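Local coordinates for protein lysine cyclodeaminase (Streptomyces pristinaespiralis, PDB 5YU3) that catalyses the NAD-dependent cyclodeamination of L-lysine and also recognises L-ornithine and L-2,4-diaminobutyric acid, probably releasing ammonia as the diamino acid closes into a ring, at residues D236-T241 against E266-S271; E259-E264 against V298-G303. One frame throughout, in Å; residues are numbered along the deposited sequence.

Interaction 1. Residues D236-T241 against E266-S271; sequences DLVGKT and ECQQLS. With NAD (nicotinamide-adenine-dinucleotide), chain F.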
ATOM      1  N   ASP A 236       8.740  -2.621  15.137  1.00 19.05           N
ATOM      2  CA  ASP A 236       7.466  -3.103  14.619  1.00 21.71           C
ATOM      3  C   ASP A 236       6.297  -2.334  15.225  1.00 22.63           C
ATOM      4  O   ASP A 236       5.767  -1.411  14.593  1.00 22.18           O
ATOM      5  CB  ASP A 236       7.334  -4.615  14.848  1.00 19.75           C
ATOM      6  CG  ASP A 236       7.736  -5.051  16.262  1.00 21.86           C
ATOM      7  OD1 ASP A 236       8.740  -5.789  16.394  1.00 21.09           O
ATOM      8  OD2 ASP A 236       7.027  -4.696  17.230  1.00 22.20           O
ATOM      9  N   LEU A 237       5.885  -2.703  16.433  1.00 19.31           N
ATOM     10  CA  LEU A 237       4.745  -2.077  17.083  1.00 22.43           C
ATOM     11  C   LEU A 237       5.174  -0.861  17.890  1.00 23.60           C
ATOM     12  O   LEU A 237       6.278  -0.809  18.441  1.00 21.50           O
ATOM     13  CB  LEU A 237       4.038  -3.074  18.002  1.00 21.72           C
ATOM     14  CG  LEU A 237       3.495  -4.337  17.334  1.00 24.72           C
ATOM     15  CD1 LEU A 237       3.188  -5.408  18.372  1.00 24.88           C
ATOM     16  CD2 LEU A 237       2.244  -4.011  16.524  1.00 29.66           C
ATOM     17  N   VAL A 238       4.288   0.132  17.952  1.00 25.29           N
ATOM     18  CA  VAL A 238       4.496   1.224  18.890  1.00 20.38           C
ATOM     19  C   VAL A 238       4.591   0.636  20.289  1.00 20.80           C
ATOM     20  O   VAL A 238       3.798  -0.236  20.666  1.00 20.99           O
ATOM     21  CB  VAL A 238       3.364   2.257  18.772  1.00 26.00           C
ATOM     22  CG1 VAL A 238       3.411   3.236  19.937  1.00 25.06           C
ATOM     23  CG2 VAL A 238       3.465   2.993  17.445  1.00 24.80           C
ATOM     24  N   GLY A 239       5.592   1.083  21.054  1.00 19.51           N
ATOM     25  CA  GLY A 239       5.826   0.591  22.398  1.00 20.38           C
ATOM     26  C   GLY A 239       6.862  -0.515  22.489  1.00 22.90           C
ATOM     27  O   GLY A 239       7.203  -0.935  23.602  1.00 23.89           O
ATOM     28  N   LYS A 240       7.352  -1.004  21.357  1.00 20.28           N
ATOM     29  CA  LYS A 240       8.424  -1.992  21.324  1.00 19.15           C
ATOM     30  C   LYS A 240       9.748  -1.252  21.266  1.00 16.81           C
ATOM     31  O   LYS A 240       9.967  -0.438  20.363  1.00 17.84           O
ATOM     32  CB  LYS A 240       8.279  -2.922  20.116  1.00 19.50           C
ATOM     33  CG  LYS A 240       9.406  -3.956  19.982  1.00 18.65           C
ATOM     34  CD  LYS A 240      10.242  -3.737  18.723  1.00 20.57           C
ATOM     35  CE  LYS A 240      11.250  -4.885  18.518  1.00 20.24           C
ATOM     36  NZ  LYS A 240      10.561  -6.209  18.337  1.00 18.62           N
ATOM     37  N   THR A 241      10.614  -1.509  22.245  1.00 17.72           N
ATOM     38  CA  THR A 241      11.973  -0.994  22.246  1.00 15.32           C
ATOM     39  C   THR A 241      12.914  -2.111  22.669  1.00 16.73           C
ATOM     40  O   THR A 241      12.492  -3.132  23.225  1.00 17.50           O
ATOM     41  CB  THR A 241      12.138   0.196  23.202  1.00 20.95           C
ATOM     42  OG1 THR A 241      11.740  -0.212  24.517  1.00 20.18           O
ATOM     43  CG2 THR A 241      11.289   1.392  22.754  1.00 21.81           C
ATOM     44  N   GLU A 266      13.930   3.269  18.769  1.00 16.64           N
ATOM     45  CA  GLU A 266      14.408   3.551  20.122  1.00 19.37           C
ATOM     46  C   GLU A 266      14.113   4.989  20.515  1.00 19.23           C
ATOM     47  O   GLU A 266      13.984   5.295  21.709  1.00 19.65           O
ATOM     48  CB  GLU A 266      15.914   3.298  20.237  1.00 16.65           C
ATOM     49  CG  GLU A 266      16.336   1.845  20.118  1.00 16.96           C
ATOM     50  CD  GLU A 266      15.640   0.968  21.131  1.00 19.41           C
ATOM     51  OE1 GLU A 266      15.559   1.375  22.302  1.00 19.02           O
ATOM     52  OE2 GLU A 266      15.145  -0.116  20.756  1.00 21.80           O
ATOM     53  N   CYS A 267      14.010   5.887  19.531  1.00 18.26           N
ATOM     54  CA  CYS A 267      13.765   7.294  19.831  1.00 17.82           C
ATOM     55  C   CYS A 267      12.389   7.532  20.438  1.00 21.23           C
ATOM     56  O   CYS A 267      12.123   8.644  20.919  1.00 20.13           O
ATOM     57  CB  CYS A 267      13.962   8.128  18.560  1.00 15.74           C
ATOM     58  SG  CYS A 267      15.711   8.310  18.117  1.00 19.30           S
ATOM     59  N   GLN A 268      11.519   6.514  20.457  1.00 18.55           N
ATOM     60  CA  GLN A 268      10.319   6.592  21.283  1.00 18.88           C
ATOM     61  C   GLN A 268      10.649   6.971  22.713  1.00 21.88           C
ATOM     62  O   GLN A 268       9.827   7.593  23.392  1.00 22.34           O
ATOM     63  CB  GLN A 268       9.593   5.253  21.327  1.00 18.37           C
ATOM     64  CG  GLN A 268       8.919   4.853  20.069  1.00 19.19           C
ATOM     65  CD  GLN A 268       8.406   3.454  20.203  1.00 22.53           C
ATOM     66  OE1 GLN A 268       7.316   3.234  20.733  1.00 21.32           O
ATOM     67  NE2 GLN A 268       9.212   2.484  19.768  1.00 17.35           N
ATOM     68  N   GLN A 269      11.828   6.576  23.194  1.00 17.89           N
ATOM     69  CA  GLN A 269      12.216   6.814  24.579  1.00 21.24           C
ATOM     70  C   GLN A 269      12.831   8.186  24.797  1.00 24.80           C
ATOM     71  O   GLN A 269      13.059   8.563  25.951  1.00 23.75           O
ATOM     72  CB  GLN A 269      13.226   5.756  25.048  1.00 20.51           C
ATOM     73  CG  GLN A 269      12.808   4.316  24.809  1.00 20.00           C
ATOM     74  CD  GLN A 269      13.655   3.337  25.599  1.00 24.15           C
ATOM     75  OE1 GLN A 269      13.618   3.324  26.832  1.00 22.23           O
ATOM     76  NE2 GLN A 269      14.427   2.511  24.895  1.00 21.29           N
ATOM     77  N   LEU A 270      13.117   8.928  23.735  1.00 21.26           N
ATOM     78  CA  LEU A 270      13.929  10.129  23.824  1.00 23.27           C
ATOM     79  C   LEU A 270      13.102  11.371  23.538  1.00 24.68           C
ATOM     80  O   LEU A 270      12.155  11.342  22.747  1.00 23.89           O
ATOM     81  CB  LEU A 270      15.097  10.080  22.839  1.00 23.57           C
ATOM     82  CG  LEU A 270      16.171   9.028  23.093  1.00 27.50           C
ATOM     83  CD1 LEU A 270      17.231   9.121  22.029  1.00 24.18           C
ATOM     84  CD2 LEU A 270      16.764   9.210  24.492  1.00 29.54           C
ATOM     85  N   SER A 271      13.476  12.467  24.191  1.00 26.45           N
ATOM     86  CA  SER A 271      12.945  13.762  23.805  1.00 25.89           C
ATOM     87  C   SER A 271      13.457  14.110  22.416  1.00 23.39           C
ATOM     88  O   SER A 271      14.618  13.855  22.087  1.00 24.93           O
ATOM     89  CB  SER A 271      13.354  14.838  24.805  1.00 27.57           C
ATOM     90  OG  SER A 271      12.873  16.095  24.374  1.00 30.79           O
TER
HETATM   91  PA  NAD F 402      12.958 -13.317  13.487  1.00 17.23           P
HETATM   92  O1A NAD F 402      11.674 -13.828  14.062  1.00 14.49           O
HETATM   93  O2A NAD F 402      13.630 -14.068  12.354  1.00 17.31           O
HETATM   94  O5B NAD F 402      14.048 -13.257  14.670  1.00 16.86           O
HETATM   95  C5B NAD F 402      13.759 -12.533  15.872  1.00 15.14           C
HETATM   96  C4B NAD F 402      14.493 -13.253  16.994  1.00 18.06           C
HETATM   97  O4B NAD F 402      14.392 -12.483  18.194  1.00 17.93           O
HETATM   98  C3B NAD F 402      13.857 -14.611  17.308  1.00 16.62           C
HETATM   99  O3B NAD F 402      14.828 -15.666  17.131  1.00 19.53           O
HETATM  100  C2B NAD F 402      13.429 -14.488  18.761  1.00 17.75           C
HETATM  101  O2B NAD F 402      13.586 -15.687  19.516  1.00 20.57           O
HETATM  102  C1B NAD F 402      14.369 -13.416  19.267  1.00 18.05           C
HETATM  103  N9A NAD F 402      13.960 -12.704  20.497  1.00 17.83           N
HETATM  104  C8A NAD F 402      12.717 -12.345  20.891  1.00 19.93           C
HETATM  105  N7A NAD F 402      12.774 -11.676  22.088  1.00 17.46           N
HETATM  106  C5A NAD F 402      14.078 -11.609  22.446  1.00 17.36           C
HETATM  107  C6A NAD F 402      14.860 -11.062  23.570  1.00 17.08           C
HETATM  108  N6A NAD F 402      14.251 -10.414  24.591  1.00 19.49           N
HETATM  109  N1A NAD F 402      16.204 -11.207  23.529  1.00 18.69           N
HETATM  110  C2A NAD F 402      16.852 -11.841  22.534  1.00 19.09           C
HETATM  111  N3A NAD F 402      16.206 -12.378  21.486  1.00 17.27           N
HETATM  112  C4A NAD F 402      14.850 -12.287  21.394  1.00 18.51           C
HETATM  113  O3  NAD F 402      12.692 -11.782  13.027  1.00 15.95           O
HETATM  114  PN  NAD F 402      13.671 -10.837  12.185  1.00 15.48           P
HETATM  115  O1N NAD F 402      15.097 -11.153  12.572  1.00 15.26           O
HETATM  116  O2N NAD F 402      13.244 -10.898  10.734  1.00 14.77           O
HETATM  117  O5D NAD F 402      13.264  -9.370  12.717  1.00 15.95           O
HETATM  118  C5D NAD F 402      13.694  -8.928  14.006  1.00 17.58           C
HETATM  119  C4D NAD F 402      13.246  -7.481  14.206  1.00 13.84           C
HETATM  120  O4D NAD F 402      13.795  -6.655  13.179  1.00 15.61           O
HETATM  121  C3D NAD F 402      11.738  -7.331  14.098  1.00 17.91           C
HETATM  122  O3D NAD F 402      11.305  -6.332  15.048  1.00 17.09           O
HETATM  123  C2D NAD F 402      11.543  -6.775  12.705  1.00 15.50           C
HETATM  124  O2D NAD F 402      10.289  -6.100  12.538  1.00 16.79           O
HETATM  125  C1D NAD F 402      12.746  -5.858  12.624  1.00 16.39           C
HETATM  126  N1N NAD F 402      13.114  -5.432  11.279  1.00 15.63           N
HETATM  127  C2N NAD F 402      13.647  -4.211  11.137  1.00 16.08           C
HETATM  128  C3N NAD F 402      14.019  -3.734   9.888  1.00 16.30           C
HETATM  129  C7N NAD F 402      14.623  -2.373   9.788  1.00 16.72           C
HETATM  130  O7N NAD F 402      14.746  -1.838   8.705  1.00 15.43           O
HETATM  131  N7N NAD F 402      15.064  -1.788  10.915  1.00 14.79           N
HETATM  132  C4N NAD F 402      13.875  -4.551   8.763  1.00 17.82           C
HETATM  133  C5N NAD F 402      13.346  -5.826   8.950  1.00 15.91           C
HETATM  134  C6N NAD F 402      12.977  -6.257  10.225  1.00 16.73           C

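Interaction 2. Residues E259-E264 against V298-G303; sequences EQALRE and VFDSTG. With NA (sodium ion), chain E; NAD (nicotinamide-adenine-dinucleotide), chain F; PRO (proline), chain G.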
ATOM      1  N   GLU A 259      11.294  11.178  12.099  1.00 16.77           N
ATOM      2  CA  GLU A 259       9.885  11.127  12.471  1.00 19.45           C
ATOM      3  C   GLU A 259       9.440   9.694  12.729  1.00 17.82           C
ATOM      4  O   GLU A 259       8.728   9.420  13.701  1.00 18.56           O
ATOM      5  CB  GLU A 259       9.020  11.775  11.389  1.00 20.29           C
ATOM      6  CG  GLU A 259       7.553  11.865  11.778  1.00 28.53           C
ATOM      7  CD  GLU A 259       6.717  12.703  10.816  1.00 37.02           C
ATOM      8  OE1 GLU A 259       7.094  12.822   9.637  1.00 34.55           O
ATOM      9  OE2 GLU A 259       5.672  13.239  11.249  1.00 42.96           O
ATOM     10  N   GLN A 260       9.862   8.762  11.876  1.00 16.80           N
ATOM     11  CA  GLN A 260       9.512   7.359  12.087  1.00 16.10           C
ATOM     12  C   GLN A 260      10.139   6.803  13.360  1.00 17.55           C
ATOM     13  O   GLN A 260       9.515   6.007  14.072  1.00 17.97           O
ATOM     14  CB  GLN A 260       9.976   6.543  10.892  1.00 18.68           C
ATOM     15  CG  GLN A 260       9.143   5.344  10.595  1.00 27.69           C
ATOM     16  CD  GLN A 260       9.298   4.955   9.157  1.00 30.19           C
ATOM     17  OE1 GLN A 260       8.478   5.316   8.311  1.00 34.23           O
ATOM     18  NE2 GLN A 260      10.383   4.250   8.852  1.00 22.27           N
ATOM     19  N   ALA A 261      11.391   7.180  13.632  1.00 15.24           N
ATOM     20  CA  ALA A 261      12.090   6.657  14.800  1.00 15.47           C
ATOM     21  C   ALA A 261      11.463   7.165  16.093  1.00 17.12           C
ATOM     22  O   ALA A 261      11.406   6.436  17.088  1.00 15.62           O
ATOM     23  CB  ALA A 261      13.566   7.043  14.737  1.00 14.05           C
ATOM     24  N   LEU A 262      10.982   8.411  16.095  1.00 16.23           N
ATOM     25  CA  LEU A 262      10.327   8.928  17.289  1.00 17.75           C
ATOM     26  C   LEU A 262       9.042   8.171  17.582  1.00 18.91           C
ATOM     27  O   LEU A 262       8.615   8.096  18.742  1.00 19.70           O
ATOM     28  CB  LEU A 262      10.053  10.425  17.120  1.00 16.82           C
ATOM     29  CG  LEU A 262      11.289  11.308  17.323  1.00 17.59           C
ATOM     30  CD1 LEU A 262      11.068  12.697  16.747  1.00 21.97           C
ATOM     31  CD2 LEU A 262      11.624  11.397  18.821  1.00 19.90           C
ATOM     32  N   ARG A 263       8.422   7.595  16.547  1.00 19.76           N
ATOM     33  CA  ARG A 263       7.179   6.844  16.684  1.00 20.20           C
ATOM     34  C   ARG A 263       7.405   5.360  16.946  1.00 20.61           C
ATOM     35  O   ARG A 263       6.687   4.769  17.761  1.00 20.88           O
ATOM     36  CB  ARG A 263       6.318   7.019  15.423  1.00 22.36           C
ATOM     37  CG  ARG A 263       4.900   6.437  15.527  1.00 28.88           C
ATOM     38  CD  ARG A 263       4.075   6.731  14.275  1.00 29.40           C
ATOM     39  NE  ARG A 263       4.476   5.887  13.148  1.00 35.54           N
ATOM     40  CZ  ARG A 263       3.890   5.897  11.952  1.00 42.73           C
ATOM     41  NH1 ARG A 263       2.870   6.718  11.715  1.00 41.20           N
ATOM     42  NH2 ARG A 263       4.321   5.082  10.990  1.00 34.90           N
ATOM     43  N   GLU A 264       8.381   4.736  16.260  1.00 17.47           N
ATOM     44  CA  GLU A 264       8.528   3.282  16.267  1.00 17.99           C
ATOM     45  C   GLU A 264       9.931   2.775  16.571  1.00 20.24           C
ATOM     46  O   GLU A 264      10.115   1.553  16.656  1.00 23.13           O
ATOM     47  CB  GLU A 264       8.104   2.688  14.913  1.00 24.52           C
ATOM     48  CG  GLU A 264       6.634   2.823  14.593  1.00 31.25           C
ATOM     49  CD  GLU A 264       6.378   2.809  13.093  1.00 35.64           C
ATOM     50  OE1 GLU A 264       7.073   2.056  12.370  1.00 32.73           O
ATOM     51  OE2 GLU A 264       5.483   3.542  12.637  1.00 41.46           O
ATOM     52  N   VAL A 298      24.488   5.071  18.831  1.00 16.19           N
ATOM     53  CA  VAL A 298      23.362   4.208  18.494  1.00 16.26           C
ATOM     54  C   VAL A 298      22.824   4.652  17.145  1.00 17.45           C
ATOM     55  O   VAL A 298      22.543   5.840  16.951  1.00 15.37           O
ATOM     56  CB  VAL A 298      22.240   4.267  19.543  1.00 17.96           C
ATOM     57  CG1 VAL A 298      20.996   3.534  19.022  1.00 16.62           C
ATOM     58  CG2 VAL A 298      22.713   3.678  20.863  1.00 16.47           C
ATOM     59  N   PHE A 299      22.685   3.702  16.222  1.00 13.70           N
ATOM     60  CA  PHE A 299      21.960   3.908  14.969  1.00 14.23           C
ATOM     61  C   PHE A 299      20.572   3.328  15.190  1.00 16.08           C
ATOM     62  O   PHE A 299      20.420   2.112  15.359  1.00 13.44           O
ATOM     63  CB  PHE A 299      22.676   3.233  13.796  1.00 13.78           C
ATOM     64  CG  PHE A 299      21.831   3.100  12.533  1.00 14.01           C
ATOM     65  CD1 PHE A 299      21.060   4.161  12.069  1.00 16.73           C
ATOM     66  CD2 PHE A 299      21.842   1.915  11.803  1.00 15.32           C
ATOM     67  CE1 PHE A 299      20.291   4.046  10.900  1.00 16.71           C
ATOM     68  CE2 PHE A 299      21.093   1.785  10.627  1.00 15.12           C
ATOM     69  CZ  PHE A 299      20.305   2.857  10.174  1.00 15.04           C
ATOM     70  N   ASP A 300      19.573   4.208  15.240  1.00 15.29           N
ATOM     71  CA  ASP A 300      18.179   3.820  15.433  1.00 15.40           C
ATOM     72  C   ASP A 300      17.577   3.520  14.066  1.00 16.41           C
ATOM     73  O   ASP A 300      17.216   4.435  13.321  1.00 15.47           O
ATOM     74  CB  ASP A 300      17.409   4.928  16.145  1.00 15.28           C
ATOM     75  CG  ASP A 300      16.055   4.466  16.637  1.00 18.16           C
ATOM     76  OD1 ASP A 300      15.799   3.240  16.629  1.00 17.14           O
ATOM     77  OD2 ASP A 300      15.248   5.327  17.067  1.00 16.83           O
ATOM     78  N   SER A 301      17.476   2.229  13.740  1.00 14.95           N
ATOM     79  CA  SER A 301      17.052   1.763  12.425  1.00 14.73           C
ATOM     80  C   SER A 301      15.588   1.347  12.490  1.00 13.65           C
ATOM     81  O   SER A 301      15.201   0.528  13.337  1.00 16.48           O
ATOM     82  CB  SER A 301      17.926   0.593  11.959  1.00 15.61           C
ATOM     83  OG  SER A 301      17.548   0.139  10.663  1.00 17.33           O
ATOM     84  N   THR A 302      14.772   1.927  11.611  1.00 15.75           N
ATOM     85  CA  THR A 302      13.383   1.528  11.460  1.00 14.58           C
ATOM     86  C   THR A 302      13.062   1.018  10.068  1.00 17.25           C
ATOM     87  O   THR A 302      12.054   0.315   9.909  1.00 17.32           O
ATOM     88  CB  THR A 302      12.435   2.701  11.778  1.00 17.24           C
ATOM     89  OG1 THR A 302      12.656   3.764  10.839  1.00 17.56           O
ATOM     90  CG2 THR A 302      12.686   3.204  13.199  1.00 18.27           C
ATOM     91  N   GLY A 303      13.899   1.331   9.076  1.00 16.36           N
ATOM     92  CA  GLY A 303      13.658   0.958   7.691  1.00 17.72           C
ATOM     93  C   GLY A 303      12.759   1.975   7.020  1.00 17.12           C
ATOM     94  O   GLY A 303      11.781   2.427   7.620  1.00 19.78           O
TER
HETATM   95 NA    NA E 401      15.021   0.609  16.036  1.00 17.26          NA
HETATM   96  PA  NAD F 402      12.958 -13.317  13.487  1.00 17.23           P
HETATM   97  O1A NAD F 402      11.674 -13.828  14.062  1.00 14.49           O
HETATM   98  O2A NAD F 402      13.630 -14.068  12.354  1.00 17.31           O
HETATM   99  O5B NAD F 402      14.048 -13.257  14.670  1.00 16.86           O
HETATM  100  C5B NAD F 402      13.759 -12.533  15.872  1.00 15.14           C
HETATM  101  C4B NAD F 402      14.493 -13.253  16.994  1.00 18.06           C
HETATM  102  O4B NAD F 402      14.392 -12.483  18.194  1.00 17.93           O
HETATM  103  C3B NAD F 402      13.857 -14.611  17.308  1.00 16.62           C
HETATM  104  O3B NAD F 402      14.828 -15.666  17.131  1.00 19.53           O
HETATM  105  C2B NAD F 402      13.429 -14.488  18.761  1.00 17.75           C
HETATM  106  O2B NAD F 402      13.586 -15.687  19.516  1.00 20.57           O
HETATM  107  C1B NAD F 402      14.369 -13.416  19.267  1.00 18.05           C
HETATM  108  N9A NAD F 402      13.960 -12.704  20.497  1.00 17.83           N
HETATM  109  C8A NAD F 402      12.717 -12.345  20.891  1.00 19.93           C
HETATM  110  N7A NAD F 402      12.774 -11.676  22.088  1.00 17.46           N
HETATM  111  C5A NAD F 402      14.078 -11.609  22.446  1.00 17.36           C
HETATM  112  C6A NAD F 402      14.860 -11.062  23.570  1.00 17.08           C
HETATM  113  N6A NAD F 402      14.251 -10.414  24.591  1.00 19.49           N
HETATM  114  N1A NAD F 402      16.204 -11.207  23.529  1.00 18.69           N
HETATM  115  C2A NAD F 402      16.852 -11.841  22.534  1.00 19.09           C
HETATM  116  N3A NAD F 402      16.206 -12.378  21.486  1.00 17.27           N
HETATM  117  C4A NAD F 402      14.850 -12.287  21.394  1.00 18.51           C
HETATM  118  O3  NAD F 402      12.692 -11.782  13.027  1.00 15.95           O
HETATM  119  PN  NAD F 402      13.671 -10.837  12.185  1.00 15.48           P
HETATM  120  O1N NAD F 402      15.097 -11.153  12.572  1.00 15.26           O
HETATM  121  O2N NAD F 402      13.244 -10.898  10.734  1.00 14.77           O
HETATM  122  O5D NAD F 402      13.264  -9.370  12.717  1.00 15.95           O
HETATM  123  C5D NAD F 402      13.694  -8.928  14.006  1.00 17.58           C
HETATM  124  C4D NAD F 402      13.246  -7.481  14.206  1.00 13.84           C
HETATM  125  O4D NAD F 402      13.795  -6.655  13.179  1.00 15.61           O
HETATM  126  C3D NAD F 402      11.738  -7.331  14.098  1.00 17.91           C
HETATM  127  O3D NAD F 402      11.305  -6.332  15.048  1.00 17.09           O
HETATM  128  C2D NAD F 402      11.543  -6.775  12.705  1.00 15.50           C
HETATM  129  O2D NAD F 402      10.289  -6.100  12.538  1.00 16.79           O
HETATM  130  C1D NAD F 402      12.746  -5.858  12.624  1.00 16.39           C
HETATM  131  N1N NAD F 402      13.114  -5.432  11.279  1.00 15.63           N
HETATM  132  C2N NAD F 402      13.647  -4.211  11.137  1.00 16.08           C
HETATM  133  C3N NAD F 402      14.019  -3.734   9.888  1.00 16.30           C
HETATM  134  C7N NAD F 402      14.623  -2.373   9.788  1.00 16.72           C
HETATM  135  O7N NAD F 402      14.746  -1.838   8.705  1.00 15.43           O
HETATM  136  N7N NAD F 402      15.064  -1.788  10.915  1.00 14.79           N
HETATM  137  C4N NAD F 402      13.875  -4.551   8.763  1.00 17.82           C
HETATM  138  C5N NAD F 402      13.346  -5.826   8.950  1.00 15.91           C
HETATM  139  C6N NAD F 402      12.977  -6.257  10.225  1.00 16.73           C
HETATM  140  N   PRO G 403      10.209  -2.612   9.546  1.00 27.81           N
HETATM  141  CA  PRO G 403      10.363  -3.601   8.352  1.00 32.93           C
HETATM  142  C   PRO G 403      10.795  -2.837   7.069  1.00 24.76           C
HETATM  143  O   PRO G 403      10.611  -3.486   6.023  1.00 24.80           O
HETATM  144  CB  PRO G 403       9.204  -4.135   8.265  1.00 27.65           C
HETATM  145  CG  PRO G 403       8.736  -4.258   9.806  1.00 30.30           C
HETATM  146  CD  PRO G 403       9.529  -3.507  10.501  1.00 26.46           C
HETATM  147  OXT PRO G 403      11.336  -1.674   7.064  1.00 20.56           O

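Interaction 1. Residues D236-T241 against E266-S271
Thr241 and Glu266 bring the backbones closest, with CA atoms 5.6 Å apart, just past a type II beta turn from Leu237 to Lys240 that faces the 3-10 segment 266-269. Gln268 clasps this turn with both ends of its amide. Gln268 OE1 accepts the backbone N of Gly239 at 2.8 Å, in the carbonyl plane and on a lone pair. Gln268 NE2 donates to Lys240 O at 3.1 Å, a more bent bond that arrives 43° above that carbonyl's plane; NE2 also serves Gly265 O, and these partners together fix the rotation of the amide. The torsion that sets CG anti to the carbonyl carbon (chi1 -71°), with the chain extended beyond, carries the Gln268 amide to the turn. The turn belongs to the loop after strand 229-232 of the Rossmann-type NAD-binding half, and at its backbone angles a CB on Gly239 would jam against the carbonyl O of Val238, which calls for glycine. Asp236 OD1 accepts NAD O3D at 2.9 Å and pairs with Lys240 NZ in a salt bridge of 2.7 Å. Thr241 CB lies 3.7 Å from Glu266 OE1. Glu266 OE2 accepts the backbone N of Glu242, and OE1 that of Leu243.

Interaction 2. Residues E259-E264 against V298-G303
Thr302 OG1 is gripped by two groups: Gln260 NE2 donates to it at 3.1 Å, and the carboxylate of Asp256 holds it as well. The Gln260 bond is nearly straight (N-H...O 166°), with the hydroxyl lying close to the amide plane. Gln260 NE2 also approaches Gly303 O at 2.6 Å, but that bond is sharply bent and weak. Were Gln260 cut back to an alanine, Thr302 OG1 would probably lose one of its mates and the Gly303 carbonyl this donor, giving the segment 301-303 that touches both ligands more freedom. Beside the glutamine, Ala261 sets its CA 3.9 Å from Thr302 CG2 and its CB 3.3 Å from Asp300 OD2, an oxygen that is hydrogen-bonded to Cys267 N. This is helix 258-264 packing on the end of strand 297-300 in the parallel Rossmann-type sheet, where the chain leaving the strand lines the active site. Asp300, its CG anti to the backbone N (chi1 -167°), reaches the sodium ion with OD1; Ser301 O and carbonyls of Ala232 and Gly234 complete the site. Ser301 OG accepts the NAD carboxamide N7N at 3.2 Å. At Gly303 a side chain would run into the bound proline's carboxylate.

How the interactions relate
Following the chain, 236-241 comes first, then 259-264, 266-271 and finally 298-303, so the two contacts cross: each takes one segment from inside the span closed by the other. Interaction 1 closes a loop carrying helix 245-250, strand 252-255 and helix 258-264, and ties the turn after strand 229-232 to the chain leaving that helix. Interaction 2 closes an overlapping loop, from helix 258-264 past helix 279-284, and returns the chain to the sheet at strand 297-300, between 229-232 and 252-255. The centres of interactions 1 and 2 lie about 8 Å apart. Besides holding sodium, Asp300 OD1 probably accepts Glu266 N, linking both contacts, and Gln268 CG packs on Arg263 O. Both also touch NAD, one at a ribose, the other at the carboxamide.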